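Local coordinates for protein endoribonuclease AbiQ (Lactococcus lactis, PDB 4GLK) that cleaves RNA as the toxic endoribonuclease of a type III toxin-antitoxin system, is neutralised by its cognate RNA antitoxin AntiQ, and serves in antiviral defence, at residues A[74-77]-A[83-86]; A[42-47]-A[161-166]; A[15-18]-A[24-27]. The protein carries 1 engineered substitution. All coordinates share one frame; numbering follows the deposited sequence.

Contact 1 (A[74-77]-A[83-86]); sequences LFEI and PLGY
L74 and G85 are joined through L74 N, which donates to G85 O over 2.8 Å, and L84 N donates back to L74 O over 2.8 Å. Both bonds are nearly straight, at 171° N-H...O. One water adds a second donor to each of these oxygens, bridging L74 O and G85 O. The short segments 74-76 and 83-86 run antiparallel, their directions 157° apart.

Side-chain packing adds to these bonds. L74 places CD2 against the G85 backbone and Y86 N, 3.7 Å from the latter, over a position without a side chain. L84 points toward 74-77: its CD2 lies in van der Waals contact with the backbone, 3.4 Å from F75 O, and its CD1 packs on E76 CB at 3.9 Å. The F75 CB starts away from P83, but with CG anti to the carbonyl carbon (chi1 -60°) the ring swings back and sets CE1 4.0 Å from P83 CB.

The carboxylate of E76 is held by N79 and N82 and by a salt bridge to K117. Segments 74-77 and 83-86 belong to the hairpin of strands 71-76 and 79-94; helix 110-124 covers L74 and L84, helix 58-66 meets Y86, and 71-76 is an outermost strand of the sheet within the chain.

Contact 2 (A[42-47]-A[161-166]); sequences NDFNYF and KATLYS
F44 points the far end of its ring at the helix, where CZ lies 3.6 Å from T163 CG2. That methyl sits at the ring edge, in the plane of the ring, so the threonine is met by the rim of the phenyl group and not by its face. The two side chains run obliquely to one another. A162 CB makes the second touch, 4.1 Å from F44 CE1, approaching at a slant to the ring.

The backbones stay well apart, with F44 CA 8.6 Å from A162 CA, and the ring bridges the interval. Its CB does not head for the helix; CG anti to the carbonyl carbon (chi1 -57°) carries the ring across. The 101 Å² buried in total marks a small, apolar contact.

Within the helix, A162 O accepts S166 N and S166 OG, both at 3.2 Å, from opposite faces of its plane. This ties the serine hydroxyl back by one turn.

Beside the contact, Y46 OH bonds to E159, and F44 also touches P94 of strand 79-94. The whole is plain packing of the turn that leads into strand 45-52: an aromatic between strands 33-40 and 45-52 leans on the C-terminal helix 155-166 of the ToxN/AbiQ toxin fold.

Contact 3 (A[15-18]-A[24-27]); sequences YLRK and HYQY
R17 lays one face of its guanidinium over Y25, whose CB stands 4.0 Å above the guanidinium plane, over its centre. The overlap is therefore with the root of the tyrosine and the backbone there, and not with the face of its ring. Y25 CA lies over a face of the guanidinium as well, 3.7 Å from R17 NE.

The ring is turned squarely against the arginine. The guanidinium and phenol planes are 89° apart, and R17 NH1 comes to the ring edge, in the ring plane, 3.7 Å from Y25 CD1. An N-H group at the rim of a ring does not meet its pi cloud, so this geometry is not that of a cation-pi pair. Contact of this kind is probably chiefly van der Waals in character. A Y25 chi1 of 178° puts CG opposite the backbone N, and the ring thereby stands edge-on to NH1 while CB and CA stay over the guanidinium face.

The arginine reaches this place through a chain that is extended at chi2 and bent at chi3 (90°). The bend turns the guanidinium across the peptide that leads into Y25, and R17 CD passes 3.9 Å from H24 O. R17 NE donates to V23 O, one residue before segment 24-27, which helps to hold the guanidinium beside the loop. The contact buries 130 Å² in all, and it is a surface contact.

R17 lies near the C-terminal end of helix 10-16; the chain then runs in a loop to strand 33-40, and that loop folds back alongside the helix. Q26 NE2 bonds to D10 OD1 and to V8 O, joining the loop to helix 10-16 and to strand 4-8. On the inner side, L16 packs on I93 of strand 79-94 and on L158 of helix 155-166, while H24 touches L88, also of strand 79-94.

How the contacts relate
Along the chain contact 3 closes first; contact 2 then opens at 42-47, encloses contact 1, and closes near the C-terminus at 161-166. Contacts 1 and 2 reach one antiparallel sheet through neighbouring strands 79-94 and 45-52, but their centres are about 29 Å apart, on opposite sides of the chain's centre. Contacts 1 and 3 have about 26 Å between centres and about 7 Å between nearest atoms, without touching. Contacts 2 and 3, about 15 Å apart by centres, do touch: Y15 OH lies 2.8 Å from K161 O, a probable hydrogen bond, and the Y15 and Y165 rings meet. Helices 10-16 and 155-166 are thus joined directly, tying the chain's beginning to its end within the ToxN family region.

Contact 1 (A[74-77]-A[83-86])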
loop_
_atom_site.group_PDB
_atom_site.type_symbol
_atom_site.label_atom_id
_atom_site.label_comp_id
_atom_site.label_asym_id
_atom_site.label_seq_id
_atom_site.Cartn_x
_atom_site.Cartn_y
_atom_site.Cartn_z
ATOM N N LEU A 74 -11.699 -1.161 -3.199
ATOM C CA LEU A 74 -12.191 -1.886 -2.024
ATOM C C LEU A 74 -13.685 -1.717 -1.944
ATOM O O LEU A 74 -14.200 -0.649 -2.270
ATOM C CB LEU A 74 -11.537 -1.355 -0.738
ATOM C CG LEU A 74 -10.128 -1.832 -0.310
ATOM C CD1 LEU A 74 -9.477 -2.822 -1.276
ATOM C CD2 LEU A 74 -9.231 -0.654 0.008
ATOM N N PHE A 75 -14.384 -2.779 -1.575
ATOM C CA PHE A 75 -15.835 -2.777 -1.459
ATOM C C PHE A 75 -16.241 -3.321 -0.105
ATOM O O PHE A 75 -15.378 -3.736 0.669
ATOM C CB PHE A 75 -16.475 -3.557 -2.629
ATOM C CG PHE A 75 -16.129 -2.963 -3.976
ATOM C CD1 PHE A 75 -16.821 -1.859 -4.467
ATOM C CD2 PHE A 75 -15.072 -3.471 -4.729
ATOM C CE1 PHE A 75 -16.456 -1.273 -5.686
ATOM C CE2 PHE A 75 -14.743 -2.915 -5.970
ATOM C CZ PHE A 75 -15.438 -1.820 -6.438
ATOM N N GLU A 76 -17.539 -3.292 0.187
ATOM C CA GLU A 76 -18.056 -3.777 1.453
ATOM C C GLU A 76 -18.621 -5.170 1.266
ATOM O O GLU A 76 -19.447 -5.354 0.396
ATOM C CB GLU A 76 -19.134 -2.810 1.971
ATOM C CG GLU A 76 -19.742 -3.181 3.293
ATOM C CD GLU A 76 -20.691 -2.156 3.868
ATOM O OE1 GLU A 76 -21.031 -1.166 3.188
ATOM O OE2 GLU A 76 -21.121 -2.357 5.018
ATOM N N ILE A 77 -18.196 -6.153 2.060
ATOM C CA ILE A 77 -18.780 -7.503 1.939
ATOM C C ILE A 77 -20.213 -7.479 2.483
ATOM O O ILE A 77 -20.453 -6.951 3.555
ATOM C CB ILE A 77 -17.897 -8.559 2.627
ATOM C CG1 ILE A 77 -16.783 -8.991 1.662
ATOM C CG2 ILE A 77 -18.709 -9.778 3.119
ATOM C CD1 ILE A 77 -15.620 -9.484 2.323
ATOM N N PRO A 83 -18.461 1.291 -2.625
ATOM C CA PRO A 83 -16.984 1.385 -2.586
ATOM C C PRO A 83 -16.483 1.973 -1.267
ATOM O O PRO A 83 -17.125 2.853 -0.706
ATOM C CB PRO A 83 -16.642 2.257 -3.804
ATOM C CG PRO A 83 -17.848 3.079 -4.040
ATOM C CD PRO A 83 -19.046 2.326 -3.507
ATOM N N LEU A 84 -15.361 1.463 -0.753
ATOM C CA LEU A 84 -14.807 1.836 0.555
ATOM C C LEU A 84 -13.449 2.533 0.485
ATOM O O LEU A 84 -13.079 3.250 1.419
ATOM C CB LEU A 84 -14.686 0.552 1.402
ATOM C CG LEU A 84 -15.755 0.217 2.467
ATOM C CD1 LEU A 84 -17.157 0.502 2.007
ATOM C CD2 LEU A 84 -15.641 -1.228 2.904
ATOM N N GLY A 85 -12.708 2.288 -0.590
ATOM C CA GLY A 85 -11.383 2.868 -0.763
ATOM C C GLY A 85 -10.551 2.263 -1.875
ATOM O O GLY A 85 -11.089 1.569 -2.740
ATOM N N TYR A 86 -9.234 2.554 -1.875
ATOM C CA TYR A 86 -8.292 2.114 -2.920
ATOM C C TYR A 86 -6.942 1.718 -2.388
ATOM O O TYR A 86 -6.337 2.451 -1.598
ATOM C CB TYR A 86 -8.035 3.238 -3.955
ATOM C CG TYR A 86 -9.286 3.934 -4.440
ATOM C CD1 TYR A 86 -10.097 3.354 -5.410
ATOM C CD2 TYR A 86 -9.698 5.142 -3.877
ATOM C CE1 TYR A 86 -11.277 3.967 -5.827
ATOM C CE2 TYR A 86 -10.879 5.761 -4.280
ATOM C CZ TYR A 86 -11.659 5.175 -5.264
ATOM O OH TYR A 86 -12.801 5.797 -5.709
HETATM O O HOH W 1 -13.632 1.784 -4.088
#

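Contact 2 (A[42-47]-A[161-166])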
loop_
_atom_site.group_PDB
_atom_site.type_symbol
_atom_site.label_atom_id
_atom_site.label_comp_id
_atom_site.label_asym_id
_atom_site.label_seq_id
_atom_site.Cartn_x
_atom_site.Cartn_y
_atom_site.Cartn_z
ATOM N N ASN A 42 12.050 -11.094 -1.211
ATOM C CA ASN A 42 11.662 -12.232 -0.354
ATOM C C ASN A 42 12.014 -11.963 1.104
ATOM O O ASN A 42 11.260 -12.343 2.002
ATOM C CB ASN A 42 12.231 -13.562 -0.844
ATOM C CG ASN A 42 11.249 -14.371 -1.672
ATOM O OD1 ASN A 42 10.247 -14.901 -1.169
ATOM N ND2 ASN A 42 11.523 -14.499 -2.963
ATOM N N ASP A 43 13.141 -11.269 1.339
ATOM C CA ASP A 43 13.568 -10.854 2.677
ATOM C C ASP A 43 12.756 -9.611 3.041
ATOM O O ASP A 43 12.587 -9.285 4.221
ATOM C CB ASP A 43 15.074 -10.512 2.674
ATOM C CG ASP A 43 15.614 -9.988 3.997
ATOM O OD1 ASP A 43 15.272 -10.571 5.053
ATOM O OD2 ASP A 43 16.371 -8.990 3.976
ATOM N N PHE A 44 12.242 -8.928 2.004
ATOM C CA PHE A 44 11.466 -7.704 2.110
ATOM C C PHE A 44 9.991 -7.924 2.218
ATOM O O PHE A 44 9.415 -8.701 1.459
ATOM C CB PHE A 44 11.759 -6.784 0.923
ATOM C CG PHE A 44 13.219 -6.436 0.799
ATOM C CD1 PHE A 44 13.778 -5.430 1.579
ATOM C CD2 PHE A 44 14.048 -7.146 -0.061
ATOM C CE1 PHE A 44 15.132 -5.111 1.462
ATOM C CE2 PHE A 44 15.400 -6.823 -0.179
ATOM C CZ PHE A 44 15.928 -5.799 0.571
ATOM N N ASN A 45 9.378 -7.211 3.157
ATOM C CA ASN A 45 7.934 -7.207 3.342
ATOM C C ASN A 45 7.394 -5.917 2.763
ATOM O O ASN A 45 7.867 -4.840 3.111
ATOM C CB ASN A 45 7.565 -7.359 4.800
ATOM C CG ASN A 45 7.889 -8.722 5.380
ATOM O OD1 ASN A 45 7.644 -9.785 4.777
ATOM N ND2 ASN A 45 8.419 -8.708 6.586
ATOM N N TYR A 46 6.443 -6.043 1.841
ATOM C CA TYR A 46 5.827 -4.944 1.110
ATOM C C TYR A 46 4.485 -4.555 1.665
ATOM O O TYR A 46 3.648 -5.403 1.963
ATOM C CB TYR A 46 5.709 -5.306 -0.365
ATOM C CG TYR A 46 6.947 -4.934 -1.141
ATOM C CD1 TYR A 46 8.052 -5.782 -1.181
ATOM C CD2 TYR A 46 7.038 -3.705 -1.790
ATOM C CE1 TYR A 46 9.200 -5.437 -1.889
ATOM C CE2 TYR A 46 8.178 -3.351 -2.501
ATOM C CZ TYR A 46 9.255 -4.218 -2.548
ATOM O OH TYR A 46 10.374 -3.820 -3.214
ATOM N N PHE A 47 4.298 -3.254 1.808
ATOM C CA PHE A 47 3.092 -2.651 2.345
ATOM C C PHE A 47 2.513 -1.655 1.351
ATOM O O PHE A 47 3.256 -0.859 0.808
ATOM C CB PHE A 47 3.410 -2.004 3.708
ATOM C CG PHE A 47 3.858 -3.061 4.701
ATOM C CD1 PHE A 47 2.934 -3.715 5.505
ATOM C CD2 PHE A 47 5.187 -3.470 4.757
ATOM C CE1 PHE A 47 3.325 -4.757 6.346
ATOM C CE2 PHE A 47 5.582 -4.498 5.617
ATOM C CZ PHE A 47 4.648 -5.125 6.414
ATOM N N LYS A 161 17.956 0.723 -0.427
ATOM C CA LYS A 161 17.971 1.697 0.647
ATOM C C LYS A 161 17.310 1.218 1.954
ATOM O O LYS A 161 17.725 1.660 3.020
ATOM C CB LYS A 161 17.574 3.094 0.165
ATOM C CG LYS A 161 18.803 3.907 -0.258
ATOM C CD LYS A 161 19.247 3.702 -1.701
ATOM C CE LYS A 161 20.456 4.546 -2.037
ATOM N NZ LYS A 161 21.737 3.862 -1.713
ATOM N N ALA A 162 16.384 0.228 1.884
ATOM C CA ALA A 162 15.755 -0.363 3.072
ATOM C C ALA A 162 16.774 -1.173 3.876
ATOM O O ALA A 162 16.798 -1.071 5.102
ATOM C CB ALA A 162 14.588 -1.252 2.673
ATOM N N THR A 163 17.639 -1.948 3.199
ATOM C CA THR A 163 18.650 -2.752 3.894
ATOM C C THR A 163 19.708 -1.851 4.527
ATOM O O THR A 163 20.189 -2.158 5.609
ATOM C CB THR A 163 19.164 -3.982 3.084
ATOM O OG1 THR A 163 20.591 -4.141 3.221
ATOM C CG2 THR A 163 18.801 -3.921 1.631
ATOM N N LEU A 164 20.021 -0.723 3.856
ATOM C CA LEU A 164 20.961 0.318 4.290
ATOM C C LEU A 164 20.461 1.011 5.548
ATOM O O LEU A 164 21.264 1.300 6.418
ATOM C CB LEU A 164 21.097 1.366 3.177
ATOM C CG LEU A 164 22.404 1.445 2.403
ATOM C CD1 LEU A 164 22.768 0.141 1.757
ATOM C CD2 LEU A 164 22.358 2.561 1.408
ATOM N N TYR A 165 19.169 1.259 5.614
ATOM C CA TYR A 165 18.576 1.885 6.740
ATOM C C TYR A 165 18.752 0.970 7.904
ATOM O O TYR A 165 19.170 1.392 8.937
ATOM C CB TYR A 165 17.091 2.170 6.510
ATOM C CG TYR A 165 16.476 3.095 7.519
ATOM C CD1 TYR A 165 15.896 2.621 8.651
ATOM C CD2 TYR A 165 16.500 4.439 7.334
ATOM C CE1 TYR A 165 15.339 3.472 9.557
ATOM C CE2 TYR A 165 15.962 5.285 8.233
ATOM C CZ TYR A 165 15.384 4.791 9.333
ATOM O OH TYR A 165 14.859 5.648 10.199
ATOM N N SER A 166 18.430 -0.294 7.738
ATOM C CA SER A 166 18.424 -1.201 8.870
ATOM C C SER A 166 19.783 -1.741 9.292
ATOM O O SER A 166 19.903 -2.309 10.327
ATOM C CB SER A 166 17.341 -2.287 8.757
ATOM O OG SER A 166 17.395 -3.032 7.575
#

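Contact 3 (A[15-18]-A[24-27])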
loop_
_atom_site.group_PDB
_atom_site.type_symbol
_atom_site.label_atom_id
_atom_site.label_comp_id
_atom_site.label_asym_id
_atom_site.label_seq_id
_atom_site.Cartn_x
_atom_site.Cartn_y
_atom_site.Cartn_z
ATOM N N TYR A 15 13.134 9.224 4.913
ATOM C CA TYR A 15 14.341 8.636 4.355
ATOM C C TYR A 15 14.101 8.062 2.948
ATOM O O TYR A 15 14.936 8.282 2.069
ATOM C CB TYR A 15 14.929 7.600 5.308
ATOM C CG TYR A 15 16.002 6.721 4.701
ATOM C CD1 TYR A 15 17.338 7.130 4.680
ATOM C CD2 TYR A 15 15.702 5.445 4.232
ATOM C CE1 TYR A 15 18.342 6.291 4.195
ATOM C CE2 TYR A 15 16.695 4.599 3.750
ATOM C CZ TYR A 15 18.012 5.028 3.722
ATOM O OH TYR A 15 18.966 4.185 3.218
ATOM N N LEU A 16 12.986 7.317 2.736
ATOM C CA LEU A 16 12.679 6.772 1.411
ATOM C C LEU A 16 12.387 7.894 0.423
ATOM O O LEU A 16 12.800 7.787 -0.724
ATOM C CB LEU A 16 11.512 5.775 1.411
ATOM C CG LEU A 16 11.695 4.424 2.086
ATOM C CD1 LEU A 16 10.527 3.523 1.755
ATOM C CD2 LEU A 16 13.008 3.734 1.671
ATOM N N ARG A 17 11.696 8.967 0.873
ATOM C CA ARG A 17 11.345 10.118 0.032
ATOM C C ARG A 17 12.569 10.926 -0.444
ATOM O O ARG A 17 12.436 11.731 -1.369
ATOM C CB ARG A 17 10.266 11.009 0.672
ATOM C CG ARG A 17 8.933 10.306 0.887
ATOM C CD ARG A 17 7.820 11.243 1.307
ATOM N NE ARG A 17 7.114 11.759 0.127
ATOM C CZ ARG A 17 7.211 13.006 -0.306
ATOM N NH1 ARG A 17 7.933 13.897 0.348
ATOM N NH2 ARG A 17 6.558 13.378 -1.404
ATOM N N LYS A 18 13.762 10.696 0.161
ATOM C CA LYS A 18 15.034 11.271 -0.302
ATOM C C LYS A 18 15.347 10.744 -1.719
ATOM O O LYS A 18 15.856 11.485 -2.549
ATOM C CB LYS A 18 16.189 10.823 0.602
ATOM C CG LYS A 18 16.534 11.775 1.729
ATOM C CD LYS A 18 17.060 11.042 2.966
ATOM C CE LYS A 18 16.285 11.471 4.206
ATOM N NZ LYS A 18 16.926 11.040 5.482
ATOM N N HIS A 24 4.428 7.942 -0.488
ATOM C CA HIS A 24 3.400 8.805 0.097
ATOM C C HIS A 24 3.903 9.691 1.185
ATOM O O HIS A 24 4.606 9.231 2.088
ATOM C CB HIS A 24 2.177 7.997 0.571
ATOM C CG HIS A 24 1.230 7.617 -0.534
ATOM N ND1 HIS A 24 -0.134 7.666 -0.354
ATOM C CD2 HIS A 24 1.493 7.188 -1.792
ATOM C CE1 HIS A 24 -0.662 7.270 -1.496
ATOM N NE2 HIS A 24 0.282 6.963 -2.391
ATOM N N TYR A 25 3.585 10.989 1.074
ATOM C CA TYR A 25 3.962 11.938 2.090
ATOM C C TYR A 25 3.174 11.642 3.352
ATOM O O TYR A 25 1.983 11.310 3.293
ATOM C CB TYR A 25 3.707 13.406 1.651
ATOM C CG TYR A 25 4.070 14.382 2.747
ATOM C CD1 TYR A 25 5.392 14.746 2.971
ATOM C CD2 TYR A 25 3.113 14.815 3.665
ATOM C CE1 TYR A 25 5.748 15.562 4.046
ATOM C CE2 TYR A 25 3.458 15.621 4.747
ATOM C CZ TYR A 25 4.774 16.003 4.923
ATOM O OH TYR A 25 5.115 16.840 5.955
ATOM N N GLN A 26 3.859 11.756 4.492
ATOM C CA GLN A 26 3.235 11.653 5.794
ATOM C C GLN A 26 4.022 12.434 6.840
ATOM O O GLN A 26 5.227 12.636 6.679
ATOM C CB GLN A 26 3.060 10.190 6.239
ATOM C CG GLN A 26 4.365 9.557 6.696
ATOM C CD GLN A 26 4.185 8.199 7.271
ATOM O OE1 GLN A 26 3.715 7.286 6.600
ATOM N NE2 GLN A 26 4.674 8.019 8.484
ATOM N N TYR A 27 3.332 12.850 7.909
ATOM C CA TYR A 27 3.873 13.449 9.124
ATOM C C TYR A 27 2.810 13.516 10.197
ATOM O O TYR A 27 1.694 13.926 9.898
ATOM C CB TYR A 27 4.550 14.816 8.931
ATOM C CG TYR A 27 5.501 15.095 10.082
ATOM C CD1 TYR A 27 6.756 14.495 10.136
ATOM C CD2 TYR A 27 5.099 15.865 11.173
ATOM C CE1 TYR A 27 7.596 14.668 11.234
ATOM C CE2 TYR A 27 5.947 16.076 12.260
ATOM C CZ TYR A 27 7.188 15.463 12.293
ATOM O OH TYR A 27 8.027 15.661 13.362
#